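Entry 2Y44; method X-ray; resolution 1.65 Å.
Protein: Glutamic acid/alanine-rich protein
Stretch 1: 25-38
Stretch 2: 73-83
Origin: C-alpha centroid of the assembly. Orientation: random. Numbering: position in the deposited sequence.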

# COMPACT_ATOMS: atom_id res chain seq x y z
N ALA A 25 3.37 2.52 2.61
CA ALA A 25 3.07 1.21 3.19
C ALA A 25 4.35 0.57 3.68
O ALA A 25 4.39 0.01 4.78
N VAL A 26 5.42 0.62 2.86
CA VAL A 26 6.70 0.06 3.27
C VAL A 26 7.20 0.73 4.55
O VAL A 26 7.63 0.05 5.50
N ALA A 27 7.07 2.05 4.60
CA ALA A 27 7.58 2.79 5.77
C ALA A 27 6.80 2.37 7.02
O ALA A 27 7.42 2.20 8.09
N ALA A 28 5.49 2.18 6.87
CA ALA A 28 4.66 1.68 7.98
C ALA A 28 5.13 0.30 8.47
O ALA A 28 5.15 0.05 9.68
N VAL A 29 5.39 -0.62 7.53
CA VAL A 29 5.79 -1.99 7.87
C VAL A 29 7.17 -1.98 8.55
O VAL A 29 7.42 -2.68 9.54
N VAL A 30 8.07 -1.19 7.99
CA VAL A 30 9.41 -1.02 8.58
C VAL A 30 9.31 -0.48 10.00
O VAL A 30 10.04 -0.97 10.87
N SER A 31 8.45 0.51 10.24
CA SER A 31 8.31 1.04 11.62
C SER A 31 7.74 -0.06 12.54
O SER A 31 8.18 -0.20 13.70
N SER A 32 6.74 -0.78 12.07
CA SER A 32 6.20 -1.88 12.86
C SER A 32 7.26 -2.90 13.23
O SER A 32 7.29 -3.39 14.37
N ALA A 33 8.08 -3.31 12.25
CA ALA A 33 9.12 -4.36 12.55
C ALA A 33 10.19 -3.83 13.50
O ALA A 33 10.67 -4.57 14.37
N ARG A 34 10.47 -2.53 13.40
CA ARG A 34 11.40 -1.88 14.32
C ARG A 34 10.85 -1.93 15.73
O ARG A 34 11.56 -2.28 16.65
N GLU A 35 9.59 -1.56 15.89
CA GLU A 35 8.98 -1.60 17.20
C GLU A 35 8.92 -3.02 17.73
O GLU A 35 9.09 -3.27 18.94
N ALA A 36 8.62 -3.97 16.85
CA ALA A 36 8.53 -5.35 17.30
C ALA A 36 9.89 -5.84 17.80
O ALA A 36 10.00 -6.60 18.77
N SER A 37 10.92 -5.46 17.07
CA SER A 37 12.27 -5.85 17.43
C SER A 37 12.70 -5.21 18.75
O SER A 37 13.43 -5.85 19.53
N GLU A 38 12.28 -3.97 18.96
CA GLU A 38 12.57 -3.31 20.25
C GLU A 38 11.87 -4.02 21.41
O GLU A 38 12.48 -4.20 22.49
N ARG A 73 8.22 -12.58 12.52
CA ARG A 73 7.09 -12.43 11.59
C ARG A 73 7.05 -11.01 10.98
O ARG A 73 6.81 -10.83 9.79
N ALA A 74 7.26 -10.01 11.82
CA ALA A 74 7.32 -8.63 11.34
C ALA A 74 8.41 -8.46 10.32
O ALA A 74 8.18 -7.81 9.30
N GLU A 75 9.59 -9.05 10.57
CA GLU A 75 10.73 -8.89 9.65
C GLU A 75 10.47 -9.53 8.28
O GLU A 75 10.84 -8.96 7.24
N THR A 76 9.69 -10.62 8.29
CA THR A 76 9.33 -11.27 7.05
C THR A 76 8.44 -10.33 6.23
O THR A 76 8.54 -10.25 5.01
N VAL A 77 7.55 -9.62 6.91
CA VAL A 77 6.66 -8.69 6.22
C VAL A 77 7.43 -7.57 5.54
O VAL A 77 7.05 -7.13 4.45
N VAL A 78 8.52 -7.10 6.14
CA VAL A 78 9.31 -6.03 5.53
C VAL A 78 9.76 -6.49 4.14
O VAL A 78 9.67 -5.75 3.17
N SER A 79 10.26 -7.71 4.07
CA SER A 79 10.76 -8.27 2.82
C SER A 79 9.62 -8.37 1.79
O SER A 79 9.75 -7.90 0.66
N ASP A 80 8.47 -8.86 2.23
CA ASP A 80 7.29 -9.00 1.36
C ASP A 80 6.78 -7.63 0.89
O ASP A 80 6.45 -7.43 -0.28
N ALA A 81 6.68 -6.68 1.82
CA ALA A 81 6.21 -5.33 1.51
C ALA A 81 7.06 -4.65 0.41
O ALA A 81 6.50 -4.06 -0.53
N ARG A 82 8.39 -4.75 0.52
CA ARG A 82 9.29 -4.09 -0.45
C ARG A 82 9.09 -4.70 -1.84
O ARG A 82 9.09 -4.00 -2.87
N LYS A 83 8.81 -5.98 -1.87
CA LYS A 83 8.57 -6.68 -3.14
C LYS A 83 7.23 -6.26 -3.70
O LYS A 83 7.10 -5.96 -4.89

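Stretches 25-38 and 73-83 are two helical segments of one chain, running nearly antiparallel with their axes 159° apart and 8.6 Å from each other at closest approach. So narrow a gap suits small and β-branched side chains, and alanine and valine fill most of it; no hydrogen bond crosses between the segments.

At the start of stretch 1, Val26 points toward the partner helix in the t rotamer. Its CG2 lies 3.6 Å from the carbonyl O of Ala81 and 4.2 Å from Ala81 CB, while CG1 rests 4.0 Å from CG of Arg82, using the aliphatic part of that long side chain as an apolar surface. Ala27 and Ala28 lie beyond reach of the other helix.

One turn on, Val29 is buried at the heart of the contact, also in the t rotamer. Its CG1 approaches Val78 CA to 3.6 Å, so the methyl packs directly against the opposing backbone, and the same atom lies 3.8 Å from Val77 CG1 and 3.7 Å from Val78 CG2. The other methyl, CG2, sits 4.0 Å from Ala81 CB. A compact, branched residue thus touches three neighbours without needing a long reach.

Val30, again t, points sideways and closes the flank: its CG2 is 4.0 Å from Val78 CG1 and 4.1 Å from NH2 of Arg82, whose side chain starts sideways but brings its end nearer. Ser31 points away, and its OG makes a weak hydrogen bond to OE2 of Glu35 at 3.3 Å, within its own helix.

The backbones come closest at Ala33, whose CA is 4.8 Å from the CA of Ala74. Alanine suits both positions because a single methyl occupies little space: Ala33 CA lies 3.6 Å from Ala74 CB, and the two CB atoms are 3.8 Å apart. Ala33 CB also meets Val78 CG2 at 3.6 Å, Val78 being another t rotamer.

Arg34 points away, leaving its charge free for long salt bridges along its own helix, from NE to Glu38 OE2 at 4.0 Å and from NH2 to Glu35 OE2 at 3.8 Å. Ala36 returns to the interface, its CB 3.9 Å from that of Ala74.

Ser37, rotamer m, ends the contact on a polar note. Its OG lies 3.2 Å from OE2 of Glu75 and 3.0 Å from the carbonyl O of Ala33. Glu75, with chi1 and chi2 both m, sets out sideways but brings its carboxylate nearer, over the edge of the apolar contact.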

# COMPACT_ATOMS: atom_id res chain seq x y z
CB ALA A 25 2.31 0.31 2.20
CB VAL A 26 7.75 0.13 2.12
CG1 VAL A 26 9.14 -0.24 2.63
CG2 VAL A 26 7.28 -0.85 0.98
CB ALA A 27 7.45 4.30 5.55
CB ALA A 28 3.22 1.63 7.62
CB VAL A 29 5.82 -2.88 6.62
CG1 VAL A 29 6.57 -4.19 6.88
CG2 VAL A 29 4.39 -3.16 6.15
CB VAL A 30 10.30 -0.10 7.70
CG1 VAL A 30 11.54 0.43 8.49
CG2 VAL A 30 10.73 -0.84 6.45
CB SER A 31 7.43 2.28 11.66
OG SER A 31 7.26 2.75 13.00
CB SER A 32 5.04 -2.60 12.15
OG SER A 32 3.90 -1.76 12.07
CB ALA A 33 9.78 -4.85 11.26
CB ARG A 34 11.72 -0.43 13.89
CG ARG A 34 12.45 0.39 14.97
CD ARG A 34 12.30 1.89 14.70
NE ARG A 34 10.98 2.36 15.12
CZ ARG A 34 10.27 3.31 14.52
NH1 ARG A 34 10.76 3.94 13.46
NH2 ARG A 34 9.08 3.64 14.99
CB GLU A 35 7.61 -0.98 17.18
CG GLU A 35 7.65 0.52 16.85
CD GLU A 35 6.28 1.13 16.87
OE1 GLU A 35 5.60 1.00 17.90
OE2 GLU A 35 5.86 1.72 15.84
CB ALA A 36 8.03 -6.24 16.18
CB SER A 37 13.25 -5.48 16.31
OG SER A 37 12.99 -6.28 15.19
CB GLU A 38 12.17 -1.84 20.20
CG GLU A 38 13.11 -1.02 19.33
CD GLU A 38 12.51 0.33 18.95
OE1 GLU A 38 11.36 0.62 19.35
OE2 GLU A 38 13.17 1.07 18.20
CB ARG A 73 5.77 -12.77 12.29
CG ARG A 73 5.60 -14.28 12.63
CD ARG A 73 4.14 -14.59 13.00
NE ARG A 73 3.76 -13.92 14.25
CZ ARG A 73 4.01 -14.40 15.47
NH1 ARG A 73 4.71 -15.53 15.61
NH2 ARG A 73 3.69 -13.69 16.54
CB ALA A 74 7.49 -7.61 12.54
CB GLU A 75 12.05 -9.40 10.24
CG GLU A 75 12.56 -8.57 11.43
CD GLU A 75 12.88 -7.09 11.07
OE1 GLU A 75 13.03 -6.76 9.87
OE2 GLU A 75 13.02 -6.27 12.00
CB THR A 76 8.62 -12.59 7.35
OG1 THR A 76 9.56 -13.46 8.01
CG2 THR A 76 8.13 -13.27 6.05
CB VAL A 77 5.57 -8.11 7.11
CG1 VAL A 77 4.54 -7.31 6.30
CG2 VAL A 77 4.86 -9.20 7.93
CB VAL A 78 10.53 -5.66 6.39
CG1 VAL A 78 11.47 -4.71 5.63
CG2 VAL A 78 10.07 -5.02 7.69
CB SER A 79 11.38 -9.65 3.08
OG SER A 79 11.70 -10.31 1.87
CB ASP A 80 6.16 -9.71 2.13
CG ASP A 80 6.35 -11.23 2.26
OD1 ASP A 80 7.17 -11.83 1.54
OD2 ASP A 80 5.67 -11.81 3.13
CB ALA A 81 6.15 -4.50 2.78
CB ARG A 82 10.76 -4.28 -0.02
CG ARG A 82 11.12 -3.36 1.13
CD ARG A 82 12.41 -3.81 1.79
NE ARG A 82 12.89 -2.74 2.67
CZ ARG A 82 13.78 -2.91 3.64
NH1 ARG A 82 14.35 -4.09 3.85
NH2 ARG A 82 14.10 -1.87 4.40
CB LYS A 83 8.59 -8.18 -2.92
CG LYS A 83 9.99 -8.77 -2.64
CD LYS A 83 9.87 -10.24 -2.23
CE LYS A 83 11.23 -10.86 -1.88
NZ LYS A 83 11.04 -12.32 -1.45